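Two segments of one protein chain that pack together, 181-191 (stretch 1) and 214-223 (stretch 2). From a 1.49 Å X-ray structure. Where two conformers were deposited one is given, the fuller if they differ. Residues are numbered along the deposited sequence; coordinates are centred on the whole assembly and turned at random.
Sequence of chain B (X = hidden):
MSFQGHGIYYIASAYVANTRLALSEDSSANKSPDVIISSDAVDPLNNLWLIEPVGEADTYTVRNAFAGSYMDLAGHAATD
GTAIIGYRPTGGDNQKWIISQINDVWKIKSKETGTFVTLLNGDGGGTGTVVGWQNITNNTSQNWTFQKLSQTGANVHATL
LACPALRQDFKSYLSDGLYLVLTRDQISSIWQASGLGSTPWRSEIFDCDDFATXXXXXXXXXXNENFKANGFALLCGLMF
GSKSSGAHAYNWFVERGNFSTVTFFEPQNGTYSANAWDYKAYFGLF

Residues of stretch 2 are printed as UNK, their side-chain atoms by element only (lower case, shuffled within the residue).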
ATOM      1  N   VAL B 181      -5.291  11.566 -13.498  1.00 11.99           N
ATOM      2  CA  VAL B 181      -3.962  12.132 -13.245  1.00 13.80           C
ATOM      3  C   VAL B 181      -4.197  13.227 -12.212  1.00 12.94           C
ATOM      4  O   VAL B 181      -4.918  14.204 -12.445  1.00 14.05           O
ATOM      5  CB  VAL B 181      -3.331  12.726 -14.539  1.00 13.36           C
ATOM      6  CG1 VAL B 181      -2.053  13.509 -14.248  1.00 12.69           C
ATOM      7  CG2 VAL B 181      -3.072  11.657 -15.583  1.00 13.91           C
ATOM      8  N   LEU B 182      -3.552  13.084 -11.045  1.00 12.68           N
ATOM      9  CA  LEU B 182      -3.704  14.036  -9.971  1.00 12.78           C
ATOM     10  C   LEU B 182      -2.825  15.244 -10.154  1.00 13.05           C
ATOM     11  O   LEU B 182      -1.780  15.157 -10.790  1.00 12.86           O
ATOM     12  CB  LEU B 182      -3.279  13.379  -8.638  1.00 13.45           C
ATOM     13  CG  LEU B 182      -4.191  12.184  -8.327  1.00 13.94           C
ATOM     14  CD1 LEU B 182      -3.563  11.473  -7.144  1.00 14.09           C
ATOM     15  CD2 LEU B 182      -5.635  12.587  -8.012  1.00 14.58           C
ATOM     16  N   THR B 183      -3.200  16.324  -9.483  1.00 14.29           N
ATOM     17  CA  THR B 183      -2.348  17.502  -9.397  1.00 14.12           C
ATOM     18  C   THR B 183      -1.345  17.342  -8.274  1.00 15.23           C
ATOM     19  O   THR B 183      -1.493  16.513  -7.353  1.00 14.31           O
ATOM     20  CB  THR B 183      -3.151  18.779  -9.079  1.00 15.12           C
ATOM     21  OG1 THR B 183      -3.774  18.671  -7.805  1.00 13.72           O
ATOM     22  CG2 THR B 183      -4.265  19.059 -10.177  1.00 14.59           C
ATOM     23  N   ARG B 184      -0.323  18.201  -8.348  1.00 15.95           N
ATOM     24  CA  ARG B 184       0.605  18.272  -7.223  1.00 16.89           C
ATOM     25  C   ARG B 184      -0.016  18.659  -5.926  1.00 15.02           C
ATOM     26  O   ARG B 184       0.314  18.135  -4.846  1.00 14.07           O
ATOM     27  CB  ARG B 184       1.844  19.121  -7.593  1.00 16.82           C
ATOM     28  CG  ARG B 184       2.756  18.321  -8.493  1.00 16.14           C
ATOM     29  CD  ARG B 184       4.112  18.973  -8.665  1.00 18.04           C
ATOM     30  NE  ARG B 184       4.899  18.392  -9.757  1.00 18.27           N
ATOM     31  CZ  ARG B 184       6.205  18.648  -9.959  1.00 22.33           C
ATOM     32  NH1 ARG B 184       6.902  19.423  -9.105  1.00 20.62           N
ATOM     33  NH2 ARG B 184       6.820  18.135 -11.014  1.00 25.31           N
ATOM     34  N   ASP B 185      -0.969  19.564  -5.962  1.00 15.85           N
ATOM     35  CA  ASP B 185      -1.637  19.925  -4.745  1.00 15.32           C
ATOM     36  C   ASP B 185      -2.311  18.757  -4.139  1.00 15.55           C
ATOM     37  O   ASP B 185      -2.289  18.568  -2.914  1.00 15.27           O
ATOM     38  CB  ASP B 185      -2.642  21.049  -5.007  1.00 16.61           C
ATOM     39  CG  ASP B 185      -1.972  22.419  -5.203  1.00 20.14           C
ATOM     40  OD1 ASP B 185      -0.827  22.639  -4.836  1.00 18.27           O
ATOM     41  OD2 ASP B 185      -2.672  23.316  -5.715  1.00 22.37           O
ATOM     42  N   GLN B 186      -2.929  17.930  -4.986  1.00 15.00           N
ATOM     43  CA  GLN B 186      -3.647  16.796  -4.479  1.00 15.35           C
ATOM     44  C   GLN B 186      -2.702  15.713  -3.908  1.00 13.35           C
ATOM     45  O   GLN B 186      -2.956  15.221  -2.804  1.00 15.92           O
ATOM     46  CB  GLN B 186      -4.510  16.190  -5.568  1.00 17.00           C
ATOM     47  CG  GLN B 186      -5.728  17.080  -5.912  1.00 15.63           C
ATOM     48  CD  GLN B 186      -6.310  16.750  -7.272  1.00 15.40           C
ATOM     49  OE1 GLN B 186      -5.684  16.044  -8.073  1.00 14.76           O
ATOM     50  NE2 GLN B 186      -7.463  17.299  -7.569  1.00 13.52           N
ATOM     51  N   ILE B 187      -1.648  15.394  -4.653  1.00 13.63           N
ATOM     52  CA  ILE B 187      -0.625  14.450  -4.225  1.00 13.42           C
ATOM     53  C   ILE B 187      -0.059  14.911  -2.923  1.00 14.67           C
ATOM     54  O   ILE B 187       0.008  14.157  -1.949  1.00 13.29           O
ATOM     55  CB  ILE B 187       0.468  14.271  -5.278  1.00 13.68           C
ATOM     56  CG1 ILE B 187      -0.140  13.517  -6.497  1.00 14.61           C
ATOM     57  CG2 ILE B 187       1.596  13.402  -4.771  1.00 14.57           C
ATOM     58  CD1 ILE B 187       0.661  13.821  -7.745  1.00 15.29           C
ATOM     59  N   SER B 188       0.375  16.154  -2.867  1.00 14.51           N
ATOM     60  CA  SER B 188       0.876  16.668  -1.629  1.00 15.80           C
ATOM     61  C   SER B 188      -0.093  16.659  -0.451  1.00 16.02           C
ATOM     62  O   SER B 188       0.338  16.401   0.681  1.00 17.15           O
ATOM     63  CB  SER B 188       1.480  18.052  -1.842  1.00 17.19           C
ATOM     64  OG  SER B 188       2.656  17.890  -2.589  1.00 17.94           O
ATOM     65  N   SER B 189      -1.379  16.916  -0.667  1.00 15.33           N
ATOM     66  CA  SER B 189      -2.340  16.929   0.429  0.80 16.65           C
ATOM     67  C   SER B 189      -2.514  15.489   0.973  1.00 16.32           C
ATOM     68  O   SER B 189      -2.591  15.283   2.157  1.00 17.18           O
ATOM     69  CB  SER B 189      -3.691  17.599   0.043  0.80 17.30           C
ATOM     70  OG  SER B 189      -4.481  16.717  -0.724  0.80 19.96           O
ATOM     71  N   ILE B 190      -2.519  14.514   0.088  1.00 15.45           N
ATOM     72  CA  ILE B 190      -2.598  13.074   0.497  1.00 14.56           C
ATOM     73  C   ILE B 190      -1.372  12.718   1.320  1.00 14.98           C
ATOM     74  O   ILE B 190      -1.479  12.038   2.312  1.00 14.49           O
ATOM     75  CB  ILE B 190      -2.737  12.114  -0.730  1.00 14.92           C
ATOM     76  CG1 ILE B 190      -4.054  12.354  -1.434  1.00 16.09           C
ATOM     77  CG2 ILE B 190      -2.689  10.611  -0.297  1.00 16.79           C
ATOM     78  CD1 ILE B 190      -4.075  11.856  -2.888  1.00 16.24           C
ATOM     79  N   TRP B 191      -0.205  13.156   0.856  1.00 13.76           N
ATOM     80  CA  TRP B 191       1.054  12.854   1.485  1.00 13.60           C
ATOM     81  C   TRP B 191       1.121  13.509   2.867  1.00 14.95           C
ATOM     82  O   TRP B 191       1.483  12.842   3.839  1.00 14.59           O
ATOM     83  CB  TRP B 191       2.249  13.273   0.605  1.00 13.40           C
ATOM     84  CG  TRP B 191       3.524  12.930   1.327  1.00 13.34           C
ATOM     85  CD1 TRP B 191       4.108  11.745   1.350  1.00 13.96           C
ATOM     86  CD2 TRP B 191       4.318  13.801   2.140  1.00 14.34           C
ATOM     87  NE1 TRP B 191       5.249  11.766   2.130  1.00 14.97           N
ATOM     88  CE2 TRP B 191       5.385  13.029   2.646  1.00 15.14           C
ATOM     89  CE3 TRP B 191       4.206  15.143   2.525  1.00 18.04           C
ATOM     90  CZ2 TRP B 191       6.360  13.561   3.473  1.00 17.14           C
ATOM     91  CZ3 TRP B 191       5.206  15.694   3.372  1.00 17.75           C
ATOM     92  CH2 TRP B 191       6.255  14.892   3.833  1.00 17.30           C
ATOM     93  N   UNK B 214       3.319   2.162   1.261  1.00 10.26           N
ATOM     94  CA  UNK B 214       2.307   2.720   2.098  1.00 10.98           C
ATOM     95  C   UNK B 214       1.718   3.975   1.391  1.00 11.54           C
ATOM     96  O   UNK B 214       0.502   4.142   1.415  1.00 10.97           O
ATOM     97  c   UNK B 214       1.777   3.856   4.322  1.00 12.55           C
ATOM     98  c   UNK B 214       2.795   3.044   3.539  1.00 11.91           C
ATOM     99  c   UNK B 214       3.070   1.737   4.280  1.00 11.91           C
ATOM    100  N   UNK B 215       2.573   4.826   0.830  1.00 10.78           N
ATOM    101  CA  UNK B 215       2.044   6.016   0.129  1.00 11.46           C
ATOM    102  C   UNK B 215       1.103   5.605  -1.013  1.00 11.47           C
ATOM    103  O   UNK B 215      -0.003   6.209  -1.139  1.00 10.88           O
ATOM    104  c   UNK B 215       2.279   9.701  -2.825  1.00 13.45           C
ATOM    105  c   UNK B 215       1.699   9.018  -0.209  1.00 11.43           C
ATOM    106  c   UNK B 215       1.121  10.164  -0.762  1.00 12.85           C
ATOM    107  c   UNK B 215       1.467  10.502  -2.039  1.00 13.33           C
ATOM    108  c   UNK B 215       2.871   8.589  -2.254  1.00 13.54           C
ATOM    109  c   UNK B 215       3.131   6.992  -0.332  1.00 11.98           C
ATOM    110  c   UNK B 215       2.569   8.241  -0.947  1.00 12.02           C
ATOM    111  N   UNK B 216       1.513   4.606  -1.784  1.00  9.83           N
ATOM    112  CA  UNK B 216       0.682   4.080  -2.838  1.00 11.32           C
ATOM    113  C   UNK B 216      -0.684   3.651  -2.361  1.00 10.73           C
ATOM    114  O   UNK B 216      -1.754   3.931  -3.010  1.00 10.30           O
ATOM    115  c   UNK B 216       1.395   3.059  -3.704  1.00 10.31           C
ATOM    116  n   UNK B 216      -0.594   1.968  -7.486  1.00 11.63           N
ATOM    117  c   UNK B 216       0.538   2.494  -4.809  1.00 10.58           C
ATOM    118  c   UNK B 216       0.297   1.007  -6.776  1.00 11.72           C
ATOM    119  c   UNK B 216       1.301   1.704  -5.851  1.00 11.60           C
ATOM    120  N   UNK B 217      -0.681   2.965  -1.231  1.00 10.55           N
ATOM    121  CA  UNK B 217      -1.966   2.644  -0.589  1.00 10.62           C
ATOM    122  C   UNK B 217      -2.760   3.816  -0.067  1.00 10.94           C
ATOM    123  O   UNK B 217      -4.053   3.841  -0.142  1.00 11.69           O
ATOM    124  N   UNK B 218      -2.053   4.817   0.452  1.00 11.71           N
ATOM    125  CA  UNK B 218      -2.715   6.064   0.884  1.00 11.23           C
ATOM    126  C   UNK B 218      -3.496   6.733  -0.261  1.00 11.55           C
ATOM    127  O   UNK B 218      -4.579   7.232  -0.058  1.00 10.17           O
ATOM    128  c   UNK B 218      -1.713   7.044   1.496  1.00 11.85           C
ATOM    129  N   UNK B 219      -2.904   6.721  -1.454  1.00 11.39           N
ATOM    130  CA  UNK B 219      -3.521   7.366  -2.633  1.00 11.35           C
ATOM    131  C   UNK B 219      -4.741   6.529  -2.963  1.00 11.25           C
ATOM    132  O   UNK B 219      -5.815   7.113  -3.170  1.00 10.42           O
ATOM    133  c   UNK B 219      -3.316   8.037  -5.025  1.00 12.03           C
ATOM    134  c   UNK B 219      -2.573   7.466  -3.819  1.00 10.56           C
ATOM    135  c   UNK B 219      -1.452   8.417  -3.435  1.00 10.36           C
ATOM    136  N   UNK B 220      -4.594   5.204  -2.934  1.00 11.79           N
ATOM    137  CA  UNK B 220      -5.748   4.339  -3.278  1.00 12.30           C
ATOM    138  C   UNK B 220      -6.933   4.588  -2.288  1.00 11.98           C
ATOM    139  O   UNK B 220      -8.084   4.661  -2.681  1.00 10.61           O
ATOM    140  c   UNK B 220      -5.337   2.885  -3.282  1.00 13.09           C
ATOM    141  N   UNK B 221      -6.655   4.671  -0.987  1.00 12.21           N
ATOM    142  CA  UNK B 221      -7.712   4.912  -0.005  1.00 12.77           C
ATOM    143  C   UNK B 221      -8.303   6.287  -0.194  1.00 11.89           C
ATOM    144  O   UNK B 221      -9.511   6.442  -0.077  1.00 12.45           O
ATOM    145  c   UNK B 221      -7.233   4.714   1.462  1.00 14.25           C
ATOM    146  n   UNK B 221      -7.326   2.713   5.555  1.00 22.11           N
ATOM    147  c   UNK B 221      -6.739   3.287   1.762  1.00 16.12           C
ATOM    148  c   UNK B 221      -6.291   3.135   3.221  1.00 19.29           C
ATOM    149  c   UNK B 221      -7.506   3.179   4.146  1.00 21.28           C
ATOM    150  N   UNK B 222      -7.477   7.278  -0.477  1.00 11.86           N
ATOM    151  CA  UNK B 222      -8.019   8.621  -0.767  1.00 12.54           C
ATOM    152  C   UNK B 222      -9.015   8.612  -1.935  1.00 12.24           C
ATOM    153  O   UNK B 222     -10.085   9.262  -1.865  1.00 11.55           O
ATOM    154  c   UNK B 222      -7.421  11.358  -3.653  1.00 13.64           C
ATOM    155  n   UNK B 222      -7.805  13.240  -0.660  1.00 16.04           N
ATOM    156  c   UNK B 222      -7.646  12.294  -4.656  1.00 13.25           C
ATOM    157  c   UNK B 222      -7.498  11.747  -2.331  1.00 14.35           C
ATOM    158  c   UNK B 222      -7.487  11.999  -0.085  1.00 15.48           C
ATOM    159  c   UNK B 222      -7.961  13.624  -4.337  1.00 13.56           C
ATOM    160  c   UNK B 222      -6.877   9.615  -0.976  1.00 13.48           C
ATOM    161  c   UNK B 222      -8.047  14.065  -3.041  1.00 15.04           C
ATOM    162  c   UNK B 222      -7.295  11.062  -1.104  1.00 14.90           C
ATOM    163  c   UNK B 222      -7.832  13.100  -2.021  1.00 14.97           C
ATOM    164  N   UNK B 223      -8.646   7.870  -2.967  1.00 11.32           N
ATOM    165  CA  UNK B 223      -9.550   7.684  -4.120  1.00 12.50           C
ATOM    166  C   UNK B 223     -10.835   7.051  -3.751  1.00 12.54           C
ATOM    167  O   UNK B 223     -11.951   7.544  -4.099  1.00 12.42           O
TER

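Position 214 carries three side-chain carbons, one bearing the other two. The branch lies directly at CB, and nothing of stretch 1 is in reach. This is Val 214.

Position 215 has one carbon followed by a ring of six carbons. The CA-to-CB bond points toward stretch 1, and the ring lies near Ile 187, Ile 190 and Trp 191. With no oxygen on the ring, this is Phe 215. Its CE1 is 3.5 Å from Trp 191 CA, and its CZ is 4.0 Å from Ile 187 CG2. The edge of the Trp 191 ring meets the face of Phe 215, with the planes at 72°.

Position 216 has four carbons in a row ending in nitrogen. It is out of reach of stretch 1. This is Lys 216, whose NZ is hydrogen-bonded elsewhere in the structure.

Position 217 has no side-chain atoms, so it is Gly 217. An ideal CB here would have nothing of stretch 1 within 5.5 Å, so this contact does not explain the glycine.

Position 218 has a single carbon, with its CA-to-CB bond toward stretch 1; it lies near Ile 190. This is Ala 218. Its CB is 4.1 Å from Ile 190 CG2.

Position 219 has three carbons, again branched at CB. They touch Leu 182 and Ile 190. This is Val 219. Its CG1 is 4.0 Å from Leu 182 CD1, and its CG2 is 4.0 Å from Ile 190 CG2.

Position 220 has one carbon and no contact with stretch 1. This is Ala 220.

Position 221 shows four carbons in a row and a terminal nitrogen. It does not reach stretch 1. This is Lys 221.

Position 222 has one carbon, then fused five- and six-membered rings holding eight carbons and one nitrogen. The rings touch Leu 182, Gln 186 and Ile 190, with Ile 190 over one face. Only tryptophan fits: Trp 222. Ile 190 CG1 lies over its five-membered ring, 3.5 Å from the centroid, a CH-pi contact. Leu 182 CD2 is 3.9 Å from Trp 222 CZ3.

Position 223 has no side-chain atoms and makes no contact. This is Gly 223.

The two helices cross at 109°, with axes 10.0 Å apart at closest approach. Ile 190 is the knob, seated among Phe 215, Ala 218, Val 219 and Trp 222. These four positions recur every three or four residues or adjoin, so they share one side of the helix. No hydrogen bond crosses between the stretches; the contact rests on apolar and aromatic packing. Thr 183 caps the first helix: its OG1 accepts from Gln 186 N at 3.0 Å.

Stretch 2 (214-223) VFKGAVAKWG
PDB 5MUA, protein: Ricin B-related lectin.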